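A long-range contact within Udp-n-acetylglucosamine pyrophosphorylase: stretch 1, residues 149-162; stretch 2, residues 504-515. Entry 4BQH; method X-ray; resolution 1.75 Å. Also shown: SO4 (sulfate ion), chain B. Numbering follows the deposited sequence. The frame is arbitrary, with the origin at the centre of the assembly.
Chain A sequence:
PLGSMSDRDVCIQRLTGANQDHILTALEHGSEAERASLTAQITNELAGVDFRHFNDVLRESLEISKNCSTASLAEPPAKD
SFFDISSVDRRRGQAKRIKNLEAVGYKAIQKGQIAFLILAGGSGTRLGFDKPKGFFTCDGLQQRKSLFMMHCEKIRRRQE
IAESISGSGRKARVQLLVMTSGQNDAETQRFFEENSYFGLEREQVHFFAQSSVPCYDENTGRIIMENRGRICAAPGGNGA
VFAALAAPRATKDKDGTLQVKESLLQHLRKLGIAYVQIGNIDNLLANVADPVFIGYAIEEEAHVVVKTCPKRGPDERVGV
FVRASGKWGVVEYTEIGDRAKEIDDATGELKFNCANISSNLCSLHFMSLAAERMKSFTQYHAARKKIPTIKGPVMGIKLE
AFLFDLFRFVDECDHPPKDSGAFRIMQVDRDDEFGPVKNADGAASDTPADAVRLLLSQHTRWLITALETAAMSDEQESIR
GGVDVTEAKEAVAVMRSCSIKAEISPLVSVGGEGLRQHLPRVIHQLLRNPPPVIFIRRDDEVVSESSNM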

# COMPACT_ATOMS: atom_id res chain seq x y z
N MET A 149 -9.95 -8.21 -6.46
CA MET A 149 -10.23 -9.62 -6.32
C MET A 149 -8.97 -10.41 -6.00
O MET A 149 -8.99 -11.25 -5.11
CB MET A 149 -10.89 -10.18 -7.58
CG MET A 149 -11.20 -11.67 -7.49
SD MET A 149 -12.39 -12.03 -8.79
CE MET A 149 -12.71 -13.76 -8.44
N MET A 150 -7.87 -10.12 -6.70
CA MET A 150 -6.62 -10.84 -6.46
C MET A 150 -6.05 -10.55 -5.07
O MET A 150 -5.52 -11.45 -4.42
CB MET A 150 -5.60 -10.61 -7.58
CG MET A 150 -5.95 -11.39 -8.86
SD MET A 150 -4.83 -11.09 -10.25
CE MET A 150 -5.16 -9.37 -10.55
N HIS A 151 -6.17 -9.31 -4.60
CA HIS A 151 -5.79 -8.99 -3.21
C HIS A 151 -6.54 -9.82 -2.21
O HIS A 151 -5.93 -10.37 -1.29
CB HIS A 151 -5.94 -7.51 -2.88
CG HIS A 151 -4.65 -6.72 -2.96
ND1 HIS A 151 -4.00 -6.52 -4.13
CD2 HIS A 151 -3.91 -6.06 -1.99
CE1 HIS A 151 -2.87 -5.78 -3.91
NE2 HIS A 151 -2.81 -5.50 -2.61
N CYS A 152 -7.86 -9.93 -2.38
CA CYS A 152 -8.69 -10.67 -1.44
C CYS A 152 -8.40 -12.17 -1.47
O CYS A 152 -8.44 -12.84 -0.43
CB CYS A 152 -10.17 -10.40 -1.68
SG CYS A 152 -10.64 -8.68 -1.38
N GLU A 153 -8.11 -12.70 -2.65
CA GLU A 153 -7.77 -14.09 -2.77
C GLU A 153 -6.42 -14.39 -2.12
O GLU A 153 -6.24 -15.45 -1.53
CB GLU A 153 -7.78 -14.52 -4.23
CG GLU A 153 -9.19 -14.66 -4.75
CD GLU A 153 -9.26 -15.14 -6.19
OE1 GLU A 153 -8.22 -15.40 -6.82
OE2 GLU A 153 -10.40 -15.25 -6.69
N LYS A 154 -5.48 -13.45 -2.18
CA LYS A 154 -4.22 -13.64 -1.47
C LYS A 154 -4.47 -13.72 0.04
O LYS A 154 -3.89 -14.57 0.72
CB LYS A 154 -3.22 -12.52 -1.80
CG LYS A 154 -2.66 -12.61 -3.23
CD LYS A 154 -1.86 -11.36 -3.61
CE LYS A 154 -1.17 -11.54 -4.96
NZ LYS A 154 -0.43 -10.28 -5.36
N ILE A 155 -5.38 -12.89 0.55
CA ILE A 155 -5.68 -12.94 1.99
C ILE A 155 -6.29 -14.29 2.32
O ILE A 155 -5.88 -14.94 3.29
CB ILE A 155 -6.67 -11.83 2.38
CG1 ILE A 155 -5.96 -10.48 2.31
CG2 ILE A 155 -7.28 -12.09 3.78
CD1 ILE A 155 -6.85 -9.29 2.56
N ARG A 156 -7.26 -14.71 1.52
CA ARG A 156 -7.91 -16.03 1.76
C ARG A 156 -6.89 -17.17 1.78
O ARG A 156 -6.97 -18.08 2.63
CB ARG A 156 -9.00 -16.28 0.72
CG ARG A 156 -10.26 -15.46 0.99
CD ARG A 156 -11.17 -15.38 -0.22
NE ARG A 156 -11.64 -16.73 -0.54
CZ ARG A 156 -12.09 -17.09 -1.74
NH1 ARG A 156 -12.19 -16.20 -2.73
NH2 ARG A 156 -12.45 -18.35 -1.92
N ARG A 157 -5.96 -17.16 0.85
CA ARG A 157 -4.93 -18.20 0.81
C ARG A 157 -3.99 -18.17 2.03
O ARG A 157 -3.71 -19.22 2.63
CB ARG A 157 -4.16 -18.15 -0.52
CG ARG A 157 -3.16 -19.27 -0.68
CD ARG A 157 -3.81 -20.65 -0.70
NE ARG A 157 -2.73 -21.61 -0.81
CZ ARG A 157 -2.68 -22.78 -0.20
NH1 ARG A 157 -3.67 -23.18 0.59
NH2 ARG A 157 -1.62 -23.55 -0.40
N ARG A 158 -3.52 -16.98 2.40
CA ARG A 158 -2.67 -16.84 3.58
C ARG A 158 -3.43 -17.32 4.86
O ARG A 158 -2.85 -17.96 5.75
CB ARG A 158 -2.18 -15.39 3.74
CG ARG A 158 -1.11 -14.95 2.72
CD ARG A 158 0.25 -15.64 2.89
NE ARG A 158 1.22 -15.06 1.95
CZ ARG A 158 2.41 -15.57 1.66
NH1 ARG A 158 2.81 -16.70 2.21
NH2 ARG A 158 3.23 -14.92 0.82
N GLN A 159 -4.71 -17.01 4.94
CA GLN A 159 -5.56 -17.42 6.09
C GLN A 159 -5.65 -18.94 6.14
O GLN A 159 -5.51 -19.56 7.20
CB GLN A 159 -6.97 -16.82 5.97
CG GLN A 159 -7.06 -15.35 6.36
CD GLN A 159 -8.43 -14.75 6.12
OE1 GLN A 159 -8.72 -13.62 6.54
NE2 GLN A 159 -9.32 -15.52 5.48
N GLU A 160 -5.87 -19.53 4.97
CA GLU A 160 -5.95 -21.00 4.83
C GLU A 160 -4.65 -21.69 5.24
O GLU A 160 -4.69 -22.72 5.95
CB GLU A 160 -6.36 -21.35 3.39
CG GLU A 160 -6.54 -22.83 3.09
CD GLU A 160 -6.81 -23.09 1.62
OE1 GLU A 160 -6.65 -22.16 0.78
OE2 GLU A 160 -7.20 -24.23 1.30
N ILE A 161 -3.49 -21.15 4.83
CA ILE A 161 -2.20 -21.74 5.23
C ILE A 161 -1.98 -21.61 6.75
O ILE A 161 -1.57 -22.58 7.40
CB ILE A 161 -1.00 -21.14 4.45
CG1 ILE A 161 -1.13 -21.43 2.93
CG2 ILE A 161 0.32 -21.72 4.95
CD1 ILE A 161 -0.18 -20.59 2.08
N ALA A 162 -2.29 -20.44 7.32
CA ALA A 162 -2.17 -20.23 8.76
C ALA A 162 -2.97 -21.31 9.52
O ALA A 162 -2.47 -21.89 10.50
CB ALA A 162 -2.64 -18.83 9.14
N ILE A 504 -0.63 -18.73 -12.12
CA ILE A 504 -1.16 -19.51 -10.98
C ILE A 504 -2.07 -18.63 -10.15
O ILE A 504 -1.66 -17.56 -9.67
CB ILE A 504 -0.01 -20.07 -10.12
CG1 ILE A 504 0.92 -20.96 -10.96
CG2 ILE A 504 -0.56 -20.84 -8.89
CD1 ILE A 504 2.23 -21.32 -10.31
N SER A 505 -3.31 -19.09 -9.94
CA SER A 505 -4.28 -18.43 -9.10
C SER A 505 -3.75 -18.28 -7.68
O SER A 505 -3.11 -19.19 -7.19
CB SER A 505 -5.57 -19.25 -9.03
OG SER A 505 -6.48 -18.62 -8.15
N PRO A 506 -4.01 -17.13 -7.03
CA PRO A 506 -3.60 -17.03 -5.62
C PRO A 506 -4.33 -18.03 -4.73
O PRO A 506 -3.82 -18.36 -3.67
CB PRO A 506 -3.96 -15.60 -5.22
CG PRO A 506 -4.22 -14.86 -6.48
CD PRO A 506 -4.57 -15.87 -7.55
N LEU A 507 -5.51 -18.49 -5.14
CA LEU A 507 -6.23 -19.53 -4.36
C LEU A 507 -5.50 -20.87 -4.39
O LEU A 507 -5.69 -21.73 -3.50
CB LEU A 507 -7.69 -19.65 -4.84
CG LEU A 507 -8.56 -18.42 -4.58
CD1 LEU A 507 -9.97 -18.60 -5.11
CD2 LEU A 507 -8.59 -18.00 -3.11
N VAL A 508 -4.61 -21.05 -5.37
CA VAL A 508 -3.70 -22.19 -5.39
C VAL A 508 -2.40 -21.96 -4.62
O VAL A 508 -2.01 -22.78 -3.78
CB VAL A 508 -3.38 -22.66 -6.83
CG1 VAL A 508 -2.41 -23.82 -6.83
CG2 VAL A 508 -4.68 -23.06 -7.52
N SER A 509 -1.73 -20.84 -4.91
CA SER A 509 -0.40 -20.60 -4.37
C SER A 509 -0.15 -19.13 -4.21
O SER A 509 -0.44 -18.36 -5.12
CB SER A 509 0.66 -21.14 -5.33
OG SER A 509 1.90 -21.27 -4.71
N VAL A 510 0.41 -18.74 -3.05
CA VAL A 510 0.87 -17.35 -2.86
C VAL A 510 2.38 -17.27 -2.71
O VAL A 510 2.94 -16.17 -2.81
CB VAL A 510 0.22 -16.67 -1.63
CG1 VAL A 510 -1.22 -16.25 -1.92
CG2 VAL A 510 0.35 -17.54 -0.38
N GLY A 511 3.04 -18.40 -2.49
CA GLY A 511 4.49 -18.39 -2.38
C GLY A 511 5.21 -19.55 -3.01
O GLY A 511 6.37 -19.81 -2.68
N GLY A 512 4.54 -20.28 -3.91
CA GLY A 512 5.18 -21.45 -4.53
C GLY A 512 4.74 -22.79 -3.96
O GLY A 512 5.03 -23.83 -4.52
N GLU A 513 4.02 -22.76 -2.84
CA GLU A 513 3.45 -23.96 -2.22
C GLU A 513 2.17 -24.43 -2.91
O GLU A 513 1.52 -23.68 -3.66
CB GLU A 513 3.13 -23.66 -0.73
CG GLU A 513 1.75 -23.05 -0.47
CD GLU A 513 1.55 -21.64 -1.05
OE1 GLU A 513 2.55 -20.95 -1.34
OE2 GLU A 513 0.40 -21.23 -1.22
N GLY A 514 1.79 -25.68 -2.66
CA GLY A 514 0.46 -26.12 -3.04
C GLY A 514 0.37 -26.58 -4.48
O GLY A 514 -0.73 -26.76 -5.00
N LEU A 515 1.52 -26.77 -5.13
CA LEU A 515 1.55 -27.13 -6.55
C LEU A 515 1.65 -28.63 -6.80
O LEU A 515 1.35 -29.10 -7.90
CB LEU A 515 2.69 -26.42 -7.30
CG LEU A 515 2.66 -24.88 -7.26
CD1 LEU A 515 3.78 -24.31 -8.13
CD2 LEU A 515 1.31 -24.35 -7.71
S SO4 B . 3.45 -28.59 -1.88
O1 SO4 B . 3.65 -29.90 -1.21
O2 SO4 B . 4.73 -28.22 -2.53
O3 SO4 B . 3.12 -27.54 -0.88
O4 SO4 B . 2.37 -28.72 -2.89
O HOH W 1 5.20 -15.04 -1.59

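The contact between the helix 149–162 and the largely irregular stretch 504–515 is anchored by a salt bridge between Arg157 and Glu513. Glu513 OE2 lies at the edge of the guanidinium, near its plane, and accepts hydrogen bonds from Arg157 NE and Arg157 NH2, both at 3.2 Å. The arginine reaches it with chi1 t and chi2 p, its aliphatic portion running along the loop backbone, so that Arg157 CB lies 3.2 Å from Pro506 O and Arg157 CD 3.5 Å from Leu507 O. Within the helix, Arg157 NH1 also donates to Glu160 OE1 (3.2 Å), a second salt bridge that leaves the guanidinium between two carboxylates.

Glu513 also organises its own loop. Its OE2 accepts from Val510 N (3.1 Å) and its OE1 from Gly511 N (2.8 Å), which ties the turn to the same carboxylate that binds the helix. At Gly514 a side chain would not fit: an ideal CB would lie 2.8 Å from Val508 O and 3.0 Å from Arg157 NH2.

A water extends the polar network, donating to Val510 O (2.8 Å) and accepting a weak hydrogen bond from Arg158 NH2 (3.1 Å).

Around this polar centre aliphatic side chains of the loop pack against the helix, in part on the faces of its guanidinium groups, and the contact buries 622 Å², both sides summed. Val510 points toward the helix; its CG1 lies 3.8 Å from Arg157 CB, while its CG2 sits over one face of the Arg158 guanidinium, 3.5 Å from CZ, and 4.0 Å from Ile161 CD1. The CA-to-CB bond of Pro506 points toward the helix, and its compact ring packs closely there, with Pro506 CB 3.8 Å from Lys154 CG. The CA-to-CB bond of Leu507 points away, yet its branched end returns to the helix: CD2 covers one face of the Arg156 guanidinium, 3.9 Å from CZ, and CD1 approaches Glu153 CD at 3.7 Å.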